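Long-range contacts in DNA repair protein rad60 (Schizosaccharomyces pombe, PDB 3GOE), which is required for repair of DNA double-strand breaks by recombination between sister chromatids, and carries the SUMO-like domain described here: residues A[8-13]-A[71-76]; A[24-29]-A[64-69]. All coordinates share one frame; numbering follows the deposited sequence.

Contact 1: residues A[8-13]-A[71-76]; sequences KLITLL and LEDEDQ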
loop_
_atom_site.group_PDB
_atom_site.type_symbol
_atom_site.label_atom_id
_atom_site.label_comp_id
_atom_site.label_asym_id
_atom_site.label_seq_id
_atom_site.Cartn_x
_atom_site.Cartn_y
_atom_site.Cartn_z
ATOM N N LYS A 8 -14.344 -1.891 4.584
ATOM C CA LYS A 8 -13.513 -0.869 3.994
ATOM C C LYS A 8 -12.072 -1.240 3.915
ATOM O O LYS A 8 -11.394 -0.624 3.047
ATOM C CB LYS A 8 -13.650 0.476 4.802
ATOM C CG LYS A 8 -15.074 1.006 4.947
ATOM C CD LYS A 8 -15.791 1.190 3.633
ATOM C CE LYS A 8 -17.073 2.038 3.795
ATOM N NZ LYS A 8 -18.158 1.246 4.528
ATOM N N LEU A 9 -11.561 -2.071 4.797
ATOM C CA LEU A 9 -10.116 -2.253 4.999
ATOM C C LEU A 9 -9.618 -3.567 4.442
ATOM O O LEU A 9 -10.294 -4.604 4.519
ATOM C CB LEU A 9 -9.732 -2.223 6.499
ATOM C CG LEU A 9 -10.035 -0.955 7.248
ATOM C CD1 LEU A 9 -9.472 -1.076 8.646
ATOM C CD2 LEU A 9 -9.512 0.289 6.595
ATOM N N ILE A 10 -8.382 -3.532 3.952
ATOM C CA ILE A 10 -7.584 -4.760 3.790
ATOM C C ILE A 10 -6.273 -4.562 4.569
ATOM O O ILE A 10 -5.774 -3.449 4.733
ATOM C CB ILE A 10 -7.315 -5.127 2.324
ATOM C CG1 ILE A 10 -6.503 -4.090 1.552
ATOM C CG2 ILE A 10 -8.664 -5.489 1.613
ATOM C CD1 ILE A 10 -6.151 -4.531 0.149
ATOM N N THR A 11 -5.717 -5.681 5.030
ATOM C CA THR A 11 -4.415 -5.683 5.671
ATOM C C THR A 11 -3.348 -5.985 4.612
ATOM O O THR A 11 -3.513 -6.959 3.875
ATOM C CB THR A 11 -4.364 -6.670 6.843
ATOM O OG1 THR A 11 -5.402 -6.351 7.751
ATOM C CG2 THR A 11 -3.020 -6.598 7.577
ATOM N N LEU A 12 -2.284 -5.218 4.583
ATOM C CA LEU A 12 -1.162 -5.407 3.674
ATOM C C LEU A 12 0.125 -5.412 4.457
ATOM O O LEU A 12 0.306 -4.624 5.381
ATOM C CB LEU A 12 -1.111 -4.311 2.604
ATOM C CG LEU A 12 -2.259 -4.264 1.637
ATOM C CD1 LEU A 12 -2.177 -2.960 0.792
ATOM C CD2 LEU A 12 -2.382 -5.494 0.735
ATOM N N LEU A 13 1.066 -6.261 4.040
ATOM C CA LEU A 13 2.415 -6.240 4.544
ATOM C C LEU A 13 3.293 -5.486 3.560
ATOM O O LEU A 13 3.406 -5.868 2.399
ATOM C CB LEU A 13 2.932 -7.644 4.741
ATOM C CG LEU A 13 4.400 -7.778 5.120
ATOM C CD1 LEU A 13 4.709 -7.104 6.415
ATOM C CD2 LEU A 13 4.744 -9.254 5.150
ATOM N N LEU A 71 -4.583 -6.114 -5.582
ATOM C CA LEU A 71 -4.306 -6.368 -4.170
ATOM C C LEU A 71 -5.516 -6.935 -3.449
ATOM O O LEU A 71 -6.650 -6.514 -3.672
ATOM C CB LEU A 71 -3.852 -5.040 -3.506
ATOM C CG LEU A 71 -2.487 -4.499 -3.925
ATOM C CD1 LEU A 71 -2.318 -3.091 -3.388
ATOM C CD2 LEU A 71 -1.401 -5.426 -3.507
ATOM N N GLU A 72 -5.233 -7.876 -2.565
ATOM C CA GLU A 72 -6.248 -8.457 -1.733
ATOM C C GLU A 72 -5.753 -8.495 -0.272
ATOM O O GLU A 72 -4.569 -8.297 0.022
ATOM C CB GLU A 72 -6.579 -9.894 -2.169
ATOM C CG GLU A 72 -7.132 -9.954 -3.599
ATOM C CD GLU A 72 -7.018 -11.340 -4.204
ATOM O OE1 GLU A 72 -6.729 -12.325 -3.473
ATOM O OE2 GLU A 72 -7.217 -11.525 -5.425
ATOM N N ASP A 73 -6.672 -8.757 0.618
ATOM C CA ASP A 73 -6.334 -8.850 1.992
ATOM C C ASP A 73 -5.206 -9.854 2.260
ATOM O O ASP A 73 -5.208 -10.966 1.726
ATOM C CB ASP A 73 -7.613 -9.268 2.743
ATOM C CG ASP A 73 -7.429 -9.239 4.248
ATOM O OD1 ASP A 73 -7.659 -10.264 4.911
ATOM O OD2 ASP A 73 -7.055 -8.184 4.786
ATOM N N GLU A 74 -4.235 -9.451 3.068
ATOM C CA GLU A 74 -3.064 -10.200 3.476
ATOM C C GLU A 74 -2.014 -10.311 2.370
ATOM O O GLU A 74 -1.053 -11.056 2.535
ATOM C CB GLU A 74 -3.421 -11.563 4.116
ATOM C CG GLU A 74 -4.219 -11.384 5.396
ATOM C CD GLU A 74 -3.613 -10.931 6.682
ATOM O OE1 GLU A 74 -2.388 -10.652 6.761
ATOM O OE2 GLU A 74 -4.341 -10.823 7.734
ATOM N N ASP A 75 -2.119 -9.565 1.261
ATOM C CA ASP A 75 -1.097 -9.497 0.297
ATOM C C ASP A 75 0.126 -8.719 0.821
ATOM O O ASP A 75 0.032 -8.005 1.825
ATOM C CB ASP A 75 -1.559 -8.915 -1.030
ATOM C CG ASP A 75 -2.244 -9.919 -1.909
ATOM O OD1 ASP A 75 -2.044 -11.146 -1.774
ATOM O OD2 ASP A 75 -3.017 -9.493 -2.829
ATOM N N GLN A 76 1.235 -8.932 0.113
ATOM C CA GLN A 76 2.465 -8.283 0.466
ATOM C C GLN A 76 3.004 -7.515 -0.738
ATOM O O GLN A 76 2.824 -7.944 -1.854
ATOM C CB GLN A 76 3.511 -9.235 1.017
ATOM C CG GLN A 76 3.839 -10.369 0.127
ATOM C CD GLN A 76 4.515 -11.454 0.977
ATOM O OE1 GLN A 76 5.439 -11.184 1.724
ATOM N NE2 GLN A 76 4.083 -12.729 0.824
HETATM O O HOH W 1 -6.628 -8.901 7.601
#
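Asp73 reaches across to strand 9-16 and takes the backbone N-H of Thr11 on its carboxylate: Thr11 N to Asp73 OD2 is 2.8 Å, almost straight at 177°, with OD2 met nearly along its C-O axis. CG lies anti to the backbone N of Asp73 (chi1 -173°), which carries the carboxylate alongside the Thr11 side chain. The carbonyl of Thr11 is used as well, accepting from Glu74 N at 2.7 Å in the carbonyl plane. Further along, Leu13 N donates to Asp75 O at 3.0 Å, where the parallel pairing of Leu13 with Gln76 starts. A water lies within hydrogen-bonding distance of Thr11 OG1, Asp73 OD2 and Glu74 OE2, though it need not donate to both carboxylates. Residues 72-75 form a type II turn, and Asp75 OD2 braces it by accepting Glu72 N at 2.8 Å from above the carboxylate plane.

Next to these bonds, Ile10 CD1 rests against the carbonyl of Glu72, 4.0 Å from Glu72 C and 4.3 Å from Leu71 CB, while its CG2 meets the backbone N and CB of Asp73. An alanine here would probably open a gap under the turn, leaving Glu72 without the CD1 methyl and Asp73 without CG2. Leu12 and Leu71 cross at about a right angle, CD1 to CD1 at 4.2 Å.

Arg23 of strand 22-27 forms a salt bridge with Glu74 OE1, and Leu71 packs on Phe55 of strand 52-55. The turn leads directly into strand 76-80, which pairs parallel with strand 9-16 at the centre of the beta-grasp (ubiquitin-like) sheet.

Contact 2: residues A[24-29]-A[64-69]; sequences LSIPVD and DQVQST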
loop_
_atom_site.group_PDB
_atom_site.type_symbol
_atom_site.label_atom_id
_atom_site.label_comp_id
_atom_site.label_asym_id
_atom_site.label_seq_id
_atom_site.Cartn_x
_atom_site.Cartn_y
_atom_site.Cartn_z
ATOM N N LEU A 24 -0.120 -2.793 7.642
ATOM C CA LEU A 24 -1.111 -1.695 7.658
ATOM C C LEU A 24 -2.474 -2.210 7.315
ATOM O O LEU A 24 -2.565 -3.129 6.529
ATOM C CB LEU A 24 -0.818 -0.487 6.660
ATOM C CG LEU A 24 0.482 0.110 6.674
ATOM C CD1 LEU A 24 1.485 -0.796 5.958
ATOM C CD2 LEU A 24 0.337 1.398 5.906
ATOM N N SER A 25 -3.508 -1.613 7.865
ATOM C CA SER A 25 -4.878 -1.936 7.486
ATOM C C SER A 25 -5.395 -0.640 6.874
ATOM O O SER A 25 -5.581 0.386 7.514
ATOM C CB SER A 25 -5.669 -2.364 8.668
ATOM O OG SER A 25 -5.521 -1.517 9.790
ATOM N N ILE A 26 -5.565 -0.671 5.562
ATOM C CA ILE A 26 -5.905 0.575 4.919
ATOM C C ILE A 26 -7.182 0.442 4.062
ATOM O O ILE A 26 -7.581 -0.627 3.619
ATOM C CB ILE A 26 -4.901 1.306 4.016
ATOM C CG1 ILE A 26 -4.618 0.468 2.775
ATOM C CG2 ILE A 26 -3.700 1.760 4.826
ATOM C CD1 ILE A 26 -4.227 1.399 1.631
ATOM N N PRO A 27 -7.875 1.553 3.925
ATOM C CA PRO A 27 -9.100 1.553 3.098
ATOM C C PRO A 27 -8.810 1.288 1.644
ATOM O O PRO A 27 -7.892 1.847 1.065
ATOM C CB PRO A 27 -9.647 2.973 3.307
ATOM C CG PRO A 27 -9.074 3.414 4.615
ATOM C CD PRO A 27 -7.726 2.842 4.638
ATOM N N VAL A 28 -9.649 0.460 1.037
ATOM C CA VAL A 28 -9.443 0.134 -0.372
ATOM C C VAL A 28 -9.798 1.270 -1.303
ATOM O O VAL A 28 -9.416 1.269 -2.462
ATOM C CB VAL A 28 -10.231 -1.145 -0.746
ATOM C CG1 VAL A 28 -9.710 -2.338 0.044
ATOM C CG2 VAL A 28 -11.731 -0.953 -0.598
ATOM N N ASP A 29 -10.441 2.333 -0.815
ATOM C CA ASP A 29 -10.627 3.536 -1.591
ATOM C C ASP A 29 -9.426 4.502 -1.505
ATOM O O ASP A 29 -9.426 5.498 -2.247
ATOM C CB ASP A 29 -11.974 4.185 -1.270
ATOM C CG ASP A 29 -12.025 4.941 0.005
ATOM O OD1 ASP A 29 -11.082 4.877 0.810
ATOM O OD2 ASP A 29 -13.087 5.639 0.183
ATOM N N ASP A 64 -3.887 4.909 -8.872
ATOM C CA ASP A 64 -4.990 3.914 -8.791
ATOM C C ASP A 64 -5.430 3.780 -7.361
ATOM O O ASP A 64 -4.651 3.729 -6.418
ATOM C CB ASP A 64 -4.520 2.558 -9.291
ATOM C CG ASP A 64 -4.536 2.447 -10.783
ATOM O OD1 ASP A 64 -5.121 3.334 -11.482
ATOM O OD2 ASP A 64 -3.988 1.394 -11.238
ATOM N N GLN A 65 -6.752 3.655 -7.166
ATOM C CA GLN A 65 -7.288 3.184 -5.888
ATOM C C GLN A 65 -6.817 1.772 -5.643
ATOM O O GLN A 65 -6.746 0.947 -6.569
ATOM C CB GLN A 65 -8.802 3.233 -5.868
ATOM C CG GLN A 65 -9.332 4.605 -5.931
ATOM C CD GLN A 65 -10.858 4.574 -5.977
ATOM O OE1 GLN A 65 -11.456 4.557 -4.963
ATOM N NE2 GLN A 65 -11.341 4.550 -7.201
ATOM N N VAL A 66 -6.582 1.426 -4.385
ATOM C CA VAL A 66 -6.209 0.065 -4.016
ATOM C C VAL A 66 -7.246 -0.900 -4.546
ATOM O O VAL A 66 -6.885 -1.967 -5.094
ATOM C CB VAL A 66 -6.025 -0.010 -2.491
ATOM C CG1 VAL A 66 -5.968 -1.439 -2.017
ATOM C CG2 VAL A 66 -4.767 0.752 -2.092
ATOM N N GLN A 67 -8.544 -0.600 -4.454
ATOM C CA GLN A 67 -9.547 -1.499 -4.982
ATOM C C GLN A 67 -9.423 -1.784 -6.474
ATOM O O GLN A 67 -9.952 -2.827 -6.913
ATOM C CB GLN A 67 -10.929 -0.949 -4.654
ATOM C CG GLN A 67 -11.428 0.348 -5.215
ATOM C CD GLN A 67 -12.758 0.775 -4.608
ATOM O OE1 GLN A 67 -13.567 -0.055 -4.174
ATOM N NE2 GLN A 67 -13.005 2.054 -4.550
ATOM N N SER A 68 -8.801 -0.911 -7.238
ATOM C CA SER A 68 -8.696 -1.030 -8.685
ATOM C C SER A 68 -7.508 -1.910 -9.058
ATOM O O SER A 68 -7.435 -2.336 -10.202
ATOM C CB SER A 68 -8.488 0.332 -9.327
ATOM O OG SER A 68 -9.596 1.220 -9.059
ATOM N N THR A 69 -6.593 -2.125 -8.159
ATOM C CA THR A 69 -5.472 -3.005 -8.340
ATOM C C THR A 69 -5.904 -4.438 -8.058
ATOM O O THR A 69 -7.033 -4.679 -7.654
ATOM C CB THR A 69 -4.306 -2.653 -7.427
ATOM O OG1 THR A 69 -4.590 -3.070 -6.104
ATOM C CG2 THR A 69 -3.983 -1.150 -7.413
#
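Ile26, in one of its two conformers, sends its CD1 methyl to Val66, 3.8 Å from CG2, the two side chains crossing obliquely on the inner side of the ubiquitin-like (beta-grasp) fold. Here the end of strand 22-27 meets the short 3-10 turn 66-68 in the loop that leads toward strand 76-80. Ile26 also packs on Leu35 of helix 32-43.

After Pro27 the chain leaves the strand, and Val28 has the largest share of the contact. Its carbonyl accepts the one hydrogen bond between the segments, from Gln67 N at 2.9 Å, in the carbonyl plane and on a lone pair. Val66 CB lies 3.6 Å from the same Val28 O, and Gln67 CB and CG are each 3.5 Å from it. The Val28 side chain crosses that of Gln67 at about a right angle, CB to CB at 4.0 Å.

Asp29 presents its CB to two glutamine amides, with Gln65 OE1 3.7 Å away and Gln67 NE2 slightly farther. Those amides are joined to each other: Gln67 NE2 donates to Gln65 OE1 at 3.0 Å, from 56° above the carbonyl plane of Gln65.

Contact 2 is nested within the chain loop that contact 1 closes, and their centres lie about 8 Å apart. The two meet directly through the antiparallel pairing of strands 9-16 and 22-27: Leu12 N to Leu24 O and Lys8 O to Val28 N are each 2.9 Å, both probable hydrogen bonds. Leu9 CD2 adds packing, 3.4 Å from Pro27 N. Ile10 bridges them from within contact 1 by touching Val28 and Val66. Thr69 OG1 accepts from Leu71 N, joining segments 64-69 and 71-76. The bound calcium ion is about 9 Å from the Leu13 side chain, and its site residues Ser16, Ser19 and Asp21 lie outside both contacts.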